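Local atomic coordinates of SYE1 (Shewanella oneidensis, PDB entry 4AWT), a protein that binds flavin mononucleotide and, as a yellow enzyme, probably uses a nicotinamide nucleotide to reduce carbon-carbon double bonds in its substrates. Residues A[117-126]-A[144-152]; A[248-259]-A[284-292]. The protein carries 1 engineered substitution. All blocks are in the same frame, centred on the assembly; numbering follows the deposited sequence.

Contact 1: residues A[117-126]-A[144-152]; sequences QPISSSTLKA and DVAVPRAMT
Three backbone hydrogen bonds tie Pro118-Ser120 to Arg149-Met151 as a short parallel ladder. Arg149 N donates to Pro118 O at 2.9 Å, and the chain then returns the bond through Arg149 O, which receives Ser120 N; Met151 N closes the series on Ser120 O. A fourth direct bond comes from a side chain. Gln117, extended with CG anti to the backbone N (chi1 -176°), carries NE2 to 3.0 Å from Val147 O along a nearly straight N-H line of 175°; the acceptor lies in the amide plane, while the amide nitrogen sits above the plane of the carbonyl. Water adds to this: one molecule links Gln117 O to Arg149 NE, and another joins Ala126 N to Ala146 O.

Side-chain packing is centred on Ile119 and Pro148. Ile119 CG2 rests over one face of the Arg149 guanidinium, 3.4 Å from NH2, and that group is also held by a salt bridge from NH1 to Asp155. On its other branch Ile119 CD1 meets Met151 CG at 3.9 Å, beside helix 153-172. Pro148 packs against residues 120-124, its CB on Ser120 CB (3.7 Å) and its CG 3.3 Å from Leu124 O.

This two-stranded parallel ladder, separate from the eight-stranded barrel, lies in the long connection from barrel strand 96-102 to helix 153-172, and strand 149-150 leads directly into that helix.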
ATOM      1  N   GLN A 117       4.344 -12.632  19.378  1.00  8.96           N
ATOM      2  CA  GLN A 117       4.582 -11.254  19.667  1.00  8.11           C
ATOM      3  C   GLN A 117       4.940 -10.544  18.372  1.00  7.70           C
ATOM      4  O   GLN A 117       5.702 -11.038  17.548  1.00  8.66           O
ATOM      5  CB  GLN A 117       5.739 -11.157  20.648  1.00  8.77           C
ATOM      6  CG  GLN A 117       6.012  -9.734  21.081  1.00  8.67           C
ATOM      7  CD  GLN A 117       7.026  -9.632  22.197  1.00  8.48           C
ATOM      8  OE1 GLN A 117       7.758 -10.582  22.507  1.00  8.62           O
ATOM      9  NE2 GLN A 117       7.098  -8.463  22.780  1.00 10.17           N
ATOM     10  N   PRO A 118       4.410  -9.321  18.171  1.00  8.09           N
ATOM     11  CA  PRO A 118       4.790  -8.565  16.972  1.00  7.92           C
ATOM     12  C   PRO A 118       6.270  -8.228  16.952  1.00  7.67           C
ATOM     13  O   PRO A 118       6.900  -8.152  18.015  1.00  8.15           O
ATOM     14  CB  PRO A 118       3.933  -7.294  17.111  1.00  9.97           C
ATOM     15  CG  PRO A 118       2.801  -7.677  17.966  1.00 10.62           C
ATOM     16  CD  PRO A 118       3.412  -8.608  18.965  1.00  9.39           C
ATOM     17  N   ILE A 119       6.805  -7.953  15.769  1.00  8.03           N
ATOM     18  CA  ILE A 119       8.178  -7.531  15.607  1.00  7.71           C
ATOM     19  C   ILE A 119       8.238  -6.101  15.112  1.00  7.53           C
ATOM     20  O   ILE A 119       7.337  -5.610  14.418  1.00  8.36           O
ATOM     21  CB  ILE A 119       8.971  -8.449  14.681  1.00  8.34           C
ATOM     22  CG1 ILE A 119       8.468  -8.503  13.232  1.00  9.40           C
ATOM     23  CG2 ILE A 119       9.007  -9.872  15.289  1.00 11.97           C
ATOM     24  CD1 ILE A 119       9.318  -9.245  12.254  1.00 11.32           C
ATOM     25  N   SER A 120       9.370  -5.449  15.414  1.00  7.61           N
ATOM     26  CA  SER A 120       9.599  -4.078  14.955  1.00  7.54           C
ATOM     27  C   SER A 120      11.084  -3.815  14.902  1.00  7.60           C
ATOM     28  O   SER A 120      11.919  -4.673  15.200  1.00  8.01           O
ATOM     29  CB  SER A 120       8.878  -3.102  15.851  1.00  8.13           C
ATOM     30  OG  SER A 120       8.875  -1.766  15.332  1.00  8.29           O
ATOM     31  N   SER A 121      11.432  -2.570  14.553  1.00  7.86           N
ATOM     32  CA  SER A 121      12.827  -2.137  14.690  1.00  8.24           C
ATOM     33  C   SER A 121      13.248  -2.210  16.160  1.00  8.38           C
ATOM     34  O   SER A 121      14.377  -2.583  16.462  1.00  9.67           O
ATOM     35  CB  SER A 121      12.964  -0.746  14.139  1.00  8.67           C
ATOM     36  OG  SER A 121      12.019   0.103  14.822  1.00  9.69           O
ATOM     37  N   SER A 122      12.364  -1.802  17.046  1.00  9.80           N
ATOM     38  CA  SER A 122      12.578  -1.572  18.438  0.67  9.50           C
ATOM     39  C   SER A 122      11.521  -2.198  19.275  1.00  9.30           C
ATOM     40  O   SER A 122      10.570  -2.798  18.762  1.00 12.23           O
ATOM     41  CB  SER A 122      12.574  -0.039  18.658  0.67 13.27           C
ATOM     42  OG  SER A 122      13.708   0.406  17.871  0.67 21.15           O
ATOM     43  N   THR A 123      11.562  -2.021  20.579  1.00 10.58           N
ATOM     44  CA  THR A 123      10.507  -2.489  21.477  1.00 10.80           C
ATOM     45  C   THR A 123       9.475  -1.425  21.781  1.00 12.22           C
ATOM     46  O   THR A 123       8.804  -1.426  22.798  1.00 21.37           O
ATOM     47  CB  THR A 123      11.072  -3.058  22.803  1.00 13.16           C
ATOM     48  OG1 THR A 123      11.768  -2.022  23.462  1.00 17.61           O
ATOM     49  CG2 THR A 123      11.967  -4.231  22.478  1.00 13.63           C
ATOM     50  N   LEU A 124       9.261  -0.455  20.925  1.00 11.94           N
ATOM     51  CA  LEU A 124       8.357   0.663  21.145  1.00 11.54           C
ATOM     52  C   LEU A 124       6.992   0.257  20.633  1.00 10.17           C
ATOM     53  O   LEU A 124       6.821  -0.076  19.468  1.00 10.11           O
ATOM     54  CB  LEU A 124       8.850   1.899  20.389  1.00 12.51           C
ATOM     55  CG  LEU A 124      10.169   2.522  20.869  1.00 14.87           C
ATOM     56  CD1 LEU A 124      10.639   3.535  19.845  1.00 19.76           C
ATOM     57  CD2 LEU A 124       9.983   3.128  22.236  1.00 21.44           C
ATOM     58  N   LYS A 125       5.994   0.316  21.486  1.00 11.27           N
ATOM     59  CA  LYS A 125       4.596   0.187  21.081  1.00 10.82           C
ATOM     60  C   LYS A 125       4.159   1.392  20.281  1.00 11.30           C
ATOM     61  O   LYS A 125       4.507   2.539  20.568  1.00 14.11           O
ATOM     62  CB  LYS A 125       3.773   0.094  22.355  1.00 12.64           C
ATOM     63  CG  LYS A 125       2.302  -0.112  22.113  1.00 14.43           C
ATOM     64  CD  LYS A 125       1.524  -0.058  23.405  1.00 17.77           C
ATOM     65  CE  LYS A 125       0.040  -0.156  23.163  1.00 19.35           C
ATOM     66  NZ  LYS A 125      -0.677  -0.319  24.461  1.00 29.72           N
ATOM     67  N   ALA A 126       3.350   1.128  19.229  1.00 10.64           N
ATOM     68  CA  ALA A 126       2.711   2.256  18.526  1.00 10.80           C
ATOM     69  C   ALA A 126       1.670   2.872  19.446  1.00 11.34           C
ATOM     70  O   ALA A 126       0.745   2.172  19.892  1.00 14.63           O
ATOM     71  CB  ALA A 126       2.065   1.785  17.264  1.00 10.86           C
ATOM     72  N   ASP A 144      -6.334  -2.725  21.004  1.00 12.76           N
ATOM     73  CA  ASP A 144      -5.062  -2.053  21.096  0.55 12.06           C
ATOM     74  C   ASP A 144      -3.958  -2.925  20.529  1.00 11.08           C
ATOM     75  O   ASP A 144      -3.968  -4.168  20.688  1.00 13.28           O
ATOM     76  CB  ASP A 144      -4.731  -1.778  22.556  0.55 14.13           C
ATOM     77  CG  ASP A 144      -5.582  -0.684  23.144  0.55 19.73           C
ATOM     78  OD1 ASP A 144      -6.313  -0.011  22.426  0.55 24.42           O
ATOM     79  OD2 ASP A 144      -5.457  -0.470  24.369  0.55 34.21           O
ATOM     80  N   VAL A 145      -2.976  -2.344  19.874  1.00 10.44           N
ATOM     81  CA  VAL A 145      -1.823  -3.075  19.435  1.00 10.46           C
ATOM     82  C   VAL A 145      -1.008  -3.537  20.631  1.00 11.46           C
ATOM     83  O   VAL A 145      -1.116  -2.990  21.727  1.00 13.79           O
ATOM     84  CB  VAL A 145      -0.965  -2.214  18.488  1.00 10.08           C
ATOM     85  CG1 VAL A 145      -1.707  -1.973  17.192  1.00 11.21           C
ATOM     86  CG2 VAL A 145      -0.530  -0.897  19.126  1.00 12.10           C
ATOM     87  N   ALA A 146      -0.143  -4.513  20.377  1.00 12.42           N
ATOM     88  CA  ALA A 146       0.752  -5.088  21.349  1.00 12.73           C
ATOM     89  C   ALA A 146       2.138  -4.487  21.316  1.00 11.64           C
ATOM     90  O   ALA A 146       2.559  -3.880  20.350  1.00 14.73           O
ATOM     91  CB  ALA A 146       0.815  -6.583  21.200  1.00 15.74           C
ATOM     92  N   VAL A 147       2.917  -4.674  22.391  1.00 12.30           N
ATOM     93  CA  VAL A 147       4.280  -4.248  22.441  1.00 11.18           C
ATOM     94  C   VAL A 147       5.168  -5.176  21.641  1.00  9.42           C
ATOM     95  O   VAL A 147       5.129  -6.381  21.903  1.00 11.01           O
ATOM     96  CB  VAL A 147       4.797  -4.177  23.915  1.00 13.23           C
ATOM     97  CG1 VAL A 147       6.255  -3.821  23.940  1.00 14.60           C
ATOM     98  CG2 VAL A 147       4.022  -3.175  24.763  1.00 18.07           C
ATOM     99  N   PRO A 148       5.951  -4.686  20.696  1.00  8.46           N
ATOM    100  CA  PRO A 148       6.726  -5.585  19.865  1.00  8.26           C
ATOM    101  C   PRO A 148       8.060  -5.978  20.512  1.00  7.82           C
ATOM    102  O   PRO A 148       8.516  -5.329  21.455  1.00  8.99           O
ATOM    103  CB  PRO A 148       6.996  -4.744  18.623  1.00  8.07           C
ATOM    104  CG  PRO A 148       7.148  -3.352  19.180  1.00  8.44           C
ATOM    105  CD  PRO A 148       6.090  -3.286  20.274  1.00  9.02           C
ATOM    106  N   ARG A 149       8.667  -6.987  19.930  1.00  8.00           N
ATOM    107  CA  ARG A 149      10.071  -7.305  20.182  1.00  8.34           C
ATOM    108  C   ARG A 149      10.923  -6.757  19.050  1.00  7.97           C
ATOM    109  O   ARG A 149      10.448  -6.632  17.903  1.00  8.21           O
ATOM    110  CB  ARG A 149      10.288  -8.809  20.382  1.00  8.55           C
ATOM    111  CG  ARG A 149       9.976  -9.640  19.161  1.00  8.08           C
ATOM    112  CD  ARG A 149      10.222 -11.118  19.440  1.00  9.45           C
ATOM    113  NE  ARG A 149      10.048 -11.948  18.266  1.00  9.91           N
ATOM    114  CZ  ARG A 149      10.935 -12.046  17.286  1.00  9.30           C
ATOM    115  NH1 ARG A 149      12.096 -11.468  17.348  1.00  9.74           N
ATOM    116  NH2 ARG A 149      10.605 -12.764  16.237  1.00 13.22           N
ATOM    117  N   ALA A 150      12.176  -6.394  19.340  1.00  8.94           N
ATOM    118  CA  ALA A 150      13.073  -5.876  18.349  1.00  8.72           C
ATOM    119  C   ALA A 150      13.607  -6.968  17.439  1.00  8.76           C
ATOM    120  O   ALA A 150      14.055  -7.993  17.915  1.00 12.78           O
ATOM    121  CB  ALA A 150      14.212  -5.136  19.018  1.00 10.08           C
ATOM    122  N   MET A 151      13.628  -6.751  16.158  1.00  7.99           N
ATOM    123  CA  MET A 151      14.139  -7.732  15.227  1.00  7.94           C
ATOM    124  C   MET A 151      15.617  -7.969  15.459  1.00  7.81           C
ATOM    125  O   MET A 151      16.403  -7.052  15.602  1.00  8.55           O
ATOM    126  CB  MET A 151      13.923  -7.251  13.772  1.00  7.83           C
ATOM    127  CG  MET A 151      12.482  -7.334  13.391  1.00  8.81           C
ATOM    128  SD  MET A 151      12.108  -6.604  11.783  1.00  9.60           S
ATOM    129  CE  MET A 151      12.772  -7.818  10.706  1.00  9.51           C
ATOM    130  N   THR A 152      16.012  -9.248  15.347  1.00  8.24           N
ATOM    131  CA  THR A 152      17.424  -9.592  15.260  1.00  9.04           C
ATOM    132  C   THR A 152      17.896  -9.556  13.823  1.00  8.58           C
ATOM    133  O   THR A 152      17.110  -9.435  12.886  1.00  8.57           O
ATOM    134  CB  THR A 152      17.630 -11.004  15.810  1.00 10.81           C
ATOM    135  OG1 THR A 152      16.973 -11.881  14.950  1.00 10.38           O
ATOM    136  CG2 THR A 152      17.109 -11.135  17.206  1.00 13.83           C
TER
HETATM  137  O   HOH W   1       7.491 -13.032  17.756  1.00 13.86           O
HETATM  138  O   HOH W   2       9.242  -6.111  24.041  1.00 18.42           O
HETATM  139  O   HOH W   3       2.742  -1.682  18.691  1.00  9.19           O

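Contact 2: residues A[248-259]-A[284-292]; sequences PILTYTAAAALL and FKRALREAY
Phe284 reaches from helix 282-291 to Ile249, Tyr252 and Thr253 of helix 248-261, its neighbour among the outer helices of a TIM barrel; the axes of 248-259 and 284-291 run 24° from parallel and approach to 8.6 Å. With CG anti to the backbone N (chi1 176°), the Phe284 ring is carried toward 248-259. Ile249 CG1 lies over one face and Leu288 CD1 of its own helix over the opposite one, 3.9 Å above the plane, while Thr253 OG1 and Tyr252 CB approach the rim. An alanine in place of Phe284 is likely to leave Ile249 and Leu288 without the ring between them and to open a gap beside Tyr252 CB.

Thr253 is a knob in the hole formed by Phe284, Ala287, Leu288 and Ala291. Its chi1 of -60° sets OG1 beside the backbone N, from where the hydroxyl donates to Ile249 O at 2.7 Å; that carbonyl also accepts Thr253 N. The other branch, CG2, faces Ala291 CB.

Toward the C-terminal ends small residues let the backbones close in: Ala256 CB touches Ala291 CB at 3.8 Å, and Ala257 CA points its hydrogen at Ala291 O, with 3.6 Å between these two heavy atoms.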
ATOM      1  N   PRO A 248      11.732  14.995   8.520  1.00  9.14           N
ATOM      2  CA  PRO A 248      11.196  14.189   7.402  1.00  9.42           C
ATOM      3  C   PRO A 248      11.557  14.731   6.056  1.00  8.90           C
ATOM      4  O   PRO A 248      11.652  13.930   5.112  1.00  9.06           O
ATOM      5  CB  PRO A 248       9.675  14.181   7.689  1.00 11.02           C
ATOM      6  CG  PRO A 248       9.466  15.363   8.572  1.00 12.54           C
ATOM      7  CD  PRO A 248      10.693  15.506   9.374  1.00 10.25           C
ATOM      8  N   ILE A 249      11.773  16.031   5.879  1.00  9.77           N
ATOM      9  CA  ILE A 249      12.207  16.479   4.555  0.60  9.43           C
ATOM     10  C   ILE A 249      13.524  15.866   4.184  1.00  9.34           C
ATOM     11  O   ILE A 249      13.705  15.423   3.033  1.00  9.94           O
ATOM     12  CB  ILE A 249      12.212  18.019   4.462  0.60 11.67           C
ATOM     13  CG1 ILE A 249      10.811  18.528   4.820  0.60 15.03           C
ATOM     14  CG2 ILE A 249      12.628  18.503   3.091  0.60 15.96           C
ATOM     15  CD1 ILE A 249      10.541  19.954   4.440  0.60 23.10           C
ATOM     16  N   LEU A 250      14.486  15.826   5.125  1.00  8.75           N
ATOM     17  CA  LEU A 250      15.774  15.218   4.831  1.00  8.33           C
ATOM     18  C   LEU A 250      15.587  13.711   4.616  1.00  7.73           C
ATOM     19  O   LEU A 250      16.074  13.147   3.658  1.00  8.40           O
ATOM     20  CB  LEU A 250      16.760  15.516   5.958  1.00  9.03           C
ATOM     21  CG  LEU A 250      18.113  14.867   5.798  1.00  9.63           C
ATOM     22  CD1 LEU A 250      18.865  15.260   4.547  1.00 14.24           C
ATOM     23  CD2 LEU A 250      18.938  15.179   7.036  1.00 11.23           C
ATOM     24  N   THR A 251      14.910  13.072   5.573  1.00  7.61           N
ATOM     25  CA  THR A 251      14.808  11.605   5.531  1.00  7.33           C
ATOM     26  C   THR A 251      14.174  11.146   4.221  1.00  7.12           C
ATOM     27  O   THR A 251      14.638  10.219   3.588  1.00  7.20           O
ATOM     28  CB  THR A 251      13.990  11.102   6.694  1.00  7.34           C
ATOM     29  OG1 THR A 251      14.681  11.426   7.897  1.00  8.19           O
ATOM     30  CG2 THR A 251      13.720   9.601   6.633  1.00  7.99           C
ATOM     31  N   TYR A 252      13.069  11.800   3.848  1.00  7.18           N
ATOM     32  CA  TYR A 252      12.270  11.332   2.717  1.00  6.90           C
ATOM     33  C   TYR A 252      12.794  11.814   1.392  1.00  7.15           C
ATOM     34  O   TYR A 252      12.630  11.106   0.388  1.00  7.49           O
ATOM     35  CB  TYR A 252      10.773  11.592   2.943  1.00  7.18           C
ATOM     36  CG  TYR A 252      10.241  10.612   3.946  1.00  6.71           C
ATOM     37  CD1 TYR A 252      10.279  10.811   5.309  1.00  7.16           C
ATOM     38  CD2 TYR A 252       9.735   9.382   3.504  1.00  6.82           C
ATOM     39  CE1 TYR A 252       9.828   9.860   6.192  1.00  7.11           C
ATOM     40  CE2 TYR A 252       9.285   8.436   4.374  1.00  7.09           C
ATOM     41  CZ  TYR A 252       9.327   8.668   5.738  1.00  6.88           C
ATOM     42  OH  TYR A 252       8.846   7.674   6.562  1.00  7.61           O
ATOM     43  N   THR A 253      13.476  12.966   1.325  1.00  7.83           N
ATOM     44  CA  THR A 253      14.215  13.319   0.112  0.75  8.25           C
ATOM     45  C   THR A 253      15.313  12.289  -0.113  1.00  7.66           C
ATOM     46  O   THR A 253      15.565  11.837  -1.216  1.00  8.17           O
ATOM     47  CB  THR A 253      14.728  14.763   0.176  0.75 10.01           C
ATOM     48  OG1 THR A 253      13.571  15.674   0.308  0.75 11.51           O
ATOM     49  CG2 THR A 253      15.456  15.171  -1.038  0.75 13.75           C
ATOM     50  N   ALA A 254      16.025  11.933   0.979  1.00  7.69           N
ATOM     51  CA  ALA A 254      17.071  10.906   0.888  1.00  7.62           C
ATOM     52  C   ALA A 254      16.482   9.575   0.469  1.00  7.40           C
ATOM     53  O   ALA A 254      17.069   8.890  -0.392  1.00  7.97           O
ATOM     54  CB  ALA A 254      17.811  10.779   2.206  1.00  8.64           C
ATOM     55  N   ALA A 255      15.344   9.215   1.034  1.00  6.80           N
ATOM     56  CA  ALA A 255      14.708   7.935   0.656  1.00  6.91           C
ATOM     57  C   ALA A 255      14.347   7.951  -0.808  1.00  6.74           C
ATOM     58  O   ALA A 255      14.550   6.962  -1.527  1.00  7.24           O
ATOM     59  CB  ALA A 255      13.497   7.660   1.489  1.00  7.55           C
ATOM     60  N   ALA A 256      13.799   9.060  -1.295  1.00  6.74           N
ATOM     61  CA  ALA A 256      13.441   9.166  -2.694  1.00  6.93           C
ATOM     62  C   ALA A 256      14.653   9.000  -3.586  1.00  6.93           C
ATOM     63  O   ALA A 256      14.617   8.321  -4.622  1.00  7.19           O
ATOM     64  CB  ALA A 256      12.742  10.488  -2.950  1.00  7.63           C
ATOM     65  N   ALA A 257      15.795   9.640  -3.216  1.00  7.34           N
ATOM     66  CA  ALA A 257      16.994   9.502  -4.001  1.00  7.81           C
ATOM     67  C   ALA A 257      17.562   8.075  -3.954  1.00  7.50           C
ATOM     68  O   ALA A 257      18.067   7.573  -4.970  1.00  9.06           O
ATOM     69  CB  ALA A 257      18.059  10.480  -3.491  1.00  9.40           C
ATOM     70  N   LEU A 258      17.452   7.415  -2.813  1.00  8.15           N
ATOM     71  CA  LEU A 258      17.857   6.019  -2.694  0.57  8.62           C
ATOM     72  C   LEU A 258      17.060   5.158  -3.642  1.00  7.90           C
ATOM     73  O   LEU A 258      17.576   4.269  -4.359  1.00  8.90           O
ATOM     74  CB  LEU A 258      17.663   5.630  -1.233  0.57 10.01           C
ATOM     75  CG  LEU A 258      18.010   4.239  -0.737  0.57 13.00           C
ATOM     76  CD1 LEU A 258      18.312   4.231   0.749  0.57 21.12           C
ATOM     77  CD2 LEU A 258      16.844   3.278  -0.944  0.57 15.46           C
ATOM     78  N   LEU A 259      15.741   5.368  -3.640  1.00  7.40           N
ATOM     79  CA  LEU A 259      14.878   4.579  -4.494  1.00  7.55           C
ATOM     80  C   LEU A 259      15.105   4.866  -5.972  1.00  7.28           C
ATOM     81  O   LEU A 259      15.013   3.996  -6.820  1.00  8.19           O
ATOM     82  CB  LEU A 259      13.437   4.802  -4.059  1.00  7.26           C
ATOM     83  CG  LEU A 259      13.123   4.288  -2.635  1.00  7.61           C
ATOM     84  CD1 LEU A 259      11.705   4.713  -2.256  1.00  8.07           C
ATOM     85  CD2 LEU A 259      13.286   2.782  -2.543  1.00  8.17           C
ATOM     86  N   PHE A 284       8.450  20.941  -0.963  1.00  9.61           N
ATOM     87  CA  PHE A 284       8.863  19.567  -0.621  1.00  9.32           C
ATOM     88  C   PHE A 284       8.461  18.606  -1.741  1.00  7.91           C
ATOM     89  O   PHE A 284       9.259  17.772  -2.178  1.00  8.55           O
ATOM     90  CB  PHE A 284       8.266  19.162   0.691  1.00 10.45           C
ATOM     91  CG  PHE A 284       8.536  17.741   1.127  1.00 10.23           C
ATOM     92  CD1 PHE A 284       9.733  17.086   0.946  1.00 10.34           C
ATOM     93  CD2 PHE A 284       7.549  17.045   1.744  1.00 13.21           C
ATOM     94  CE1 PHE A 284       9.919  15.797   1.377  1.00 10.64           C
ATOM     95  CE2 PHE A 284       7.716  15.753   2.200  1.00 13.49           C
ATOM     96  CZ  PHE A 284       8.948  15.110   1.995  1.00 13.67           C
ATOM     97  N   LYS A 285       7.226  18.731  -2.251  1.00  8.02           N
ATOM     98  CA  LYS A 285       6.833  17.926  -3.388  1.00  7.45           C
ATOM     99  C   LYS A 285       7.771  18.139  -4.553  1.00  7.02           C
ATOM    100  O   LYS A 285       8.141  17.185  -5.253  1.00  7.87           O
ATOM    101  CB  LYS A 285       5.382  18.239  -3.786  1.00  8.09           C
ATOM    102  CG  LYS A 285       4.381  17.852  -2.753  1.00  8.46           C
ATOM    103  CD  LYS A 285       2.933  18.112  -3.231  1.00  9.67           C
ATOM    104  CE  LYS A 285       1.934  17.614  -2.250  1.00  9.01           C
ATOM    105  NZ  LYS A 285       0.568  17.787  -2.743  1.00 11.53           N
ATOM    106  N   ARG A 286       8.191  19.367  -4.822  1.00  7.52           N
ATOM    107  CA  ARG A 286       9.084  19.603  -5.932  1.00  7.52           C
ATOM    108  C   ARG A 286      10.454  18.980  -5.668  1.00  6.77           C
ATOM    109  O   ARG A 286      11.079  18.464  -6.604  1.00  7.49           O
ATOM    110  CB  ARG A 286       9.189  21.071  -6.295  1.00  8.45           C
ATOM    111  CG  ARG A 286       7.875  21.632  -6.827  1.00  8.94           C
ATOM    112  CD  ARG A 286       8.085  22.953  -7.501  1.00 10.10           C
ATOM    113  NE  ARG A 286       6.861  23.586  -7.878  1.00 10.63           N
ATOM    114  CZ  ARG A 286       6.129  23.334  -8.921  1.00 11.41           C
ATOM    115  NH1 ARG A 286       6.501  22.422  -9.820  1.00 12.11           N
ATOM    116  NH2 ARG A 286       4.990  23.994  -9.115  1.00 15.39           N
ATOM    117  N   ALA A 287      10.921  18.996  -4.444  1.00  7.09           N
ATOM    118  CA  ALA A 287      12.174  18.318  -4.105  1.00  7.46           C
ATOM    119  C   ALA A 287      12.059  16.818  -4.358  1.00  7.21           C
ATOM    120  O   ALA A 287      12.973  16.204  -4.920  1.00  7.79           O
ATOM    121  CB  ALA A 287      12.596  18.621  -2.680  1.00  8.47           C
ATOM    122  N   LEU A 288      10.953  16.208  -3.965  1.00  7.40           N
ATOM    123  CA  LEU A 288      10.752  14.775  -4.235  1.00  7.53           C
ATOM    124  C   LEU A 288      10.772  14.497  -5.711  1.00  7.54           C
ATOM    125  O   LEU A 288      11.305  13.474  -6.157  1.00  7.93           O
ATOM    126  CB  LEU A 288       9.452  14.261  -3.629  1.00  8.20           C
ATOM    127  CG  LEU A 288       9.399  14.256  -2.107  1.00  8.45           C
ATOM    128  CD1 LEU A 288       8.006  13.824  -1.613  1.00 11.39           C
ATOM    129  CD2 LEU A 288      10.421  13.352  -1.476  1.00 10.48           C
ATOM    130  N   ARG A 289      10.191  15.400  -6.509  1.00  7.53           N
ATOM    131  CA  ARG A 289      10.145  15.284  -7.965  0.75  8.10           C
ATOM    132  C   ARG A 289      11.541  15.313  -8.581  1.00  7.55           C
ATOM    133  O   ARG A 289      11.759  14.706  -9.601  1.00  8.74           O
ATOM    134  CB  ARG A 289       9.213  16.364  -8.510  0.75  8.69           C
ATOM    135  CG  ARG A 289       9.122  16.571 -10.004  0.75  8.68           C
ATOM    136  CD  ARG A 289       8.330  15.473 -10.734  0.75  9.33           C
ATOM    137  NE  ARG A 289       9.101  14.203 -10.692  0.75  8.16           N
ATOM    138  CZ  ARG A 289       8.623  13.079 -11.197  0.75  7.51           C
ATOM    139  NH1 ARG A 289       7.469  13.086 -11.783  0.75  7.71           N
ATOM    140  NH2 ARG A 289       9.404  11.956 -11.130  0.75  9.96           N
ATOM    141  N   GLU A 290      12.467  16.066  -7.970  1.00  7.68           N
ATOM    142  CA  GLU A 290      13.862  16.043  -8.459  1.00  7.99           C
ATOM    143  C   GLU A 290      14.615  14.818  -7.938  1.00  8.08           C
ATOM    144  O   GLU A 290      15.460  14.272  -8.652  1.00  9.85           O
ATOM    145  CB  GLU A 290      14.603  17.310  -8.110  1.00  8.80           C
ATOM    146  CG  GLU A 290      14.009  18.533  -8.805  1.00  9.24           C
ATOM    147  CD  GLU A 290      13.846  18.353 -10.264  1.00  9.53           C
ATOM    148  OE1 GLU A 290      14.811  17.934 -10.948  1.00 10.72           O
ATOM    149  OE2 GLU A 290      12.731  18.619 -10.772  1.00 11.73           O
ATOM    150  N   ALA A 291      14.362  14.407  -6.705  1.00  7.62           N
ATOM    151  CA  ALA A 291      15.085  13.309  -6.122  1.00  7.72           C
ATOM    152  C   ALA A 291      14.745  11.980  -6.777  1.00  7.52           C
ATOM    153  O   ALA A 291      15.581  11.076  -6.857  1.00  8.36           O
ATOM    154  CB  ALA A 291      14.818  13.232  -4.630  1.00  8.32           C
ATOM    155  N   TYR A 292      13.491  11.829  -7.199  1.00  8.18           N
ATOM    156  CA  TYR A 292      13.010  10.566  -7.786  1.00  7.62           C
ATOM    157  C   TYR A 292      12.427  10.890  -9.156  1.00  7.99           C
ATOM    158  O   TYR A 292      11.501  11.702  -9.269  1.00  9.03           O
ATOM    159  CB  TYR A 292      11.964   9.907  -6.864  1.00  7.80           C
ATOM    160  CG  TYR A 292      11.384   8.720  -7.591  1.00  6.75           C
ATOM    161  CD1 TYR A 292      12.123   7.534  -7.725  1.00  7.29           C
ATOM    162  CD2 TYR A 292      10.149   8.805  -8.215  1.00  6.22           C
ATOM    163  CE1 TYR A 292      11.624   6.481  -8.448  1.00  6.66           C
ATOM    164  CE2 TYR A 292       9.671   7.731  -8.939  1.00  6.05           C
ATOM    165  CZ  TYR A 292      10.393   6.575  -9.046  1.00  6.25           C
ATOM    166  OH  TYR A 292       9.854   5.581  -9.809  1.00  7.00           O
TER

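Overall arrangement
Contacts 1 and 2 illustrate how a TIM barrel combines a repeated frame with local additions. Contact 2 belongs to the frame, joining the helices that follow barrel strands 230-234 and 266-270; contact 1 lies in an elaboration between strand 96-102 and helix 153-172. They follow one another along the chain, with centres 28 Å apart and nearest atoms about 12 Å apart, so they do not touch. Each comes within about 10 Å of the bound ethyl hydrogen carbonate, through the side chains of Ser122 and Pro248. The flavin lies about 13 Å from the side chain of Tyr252, whereas Leu259 stands about 9 Å, side chain to side chain, from the FMN-binding Arg233.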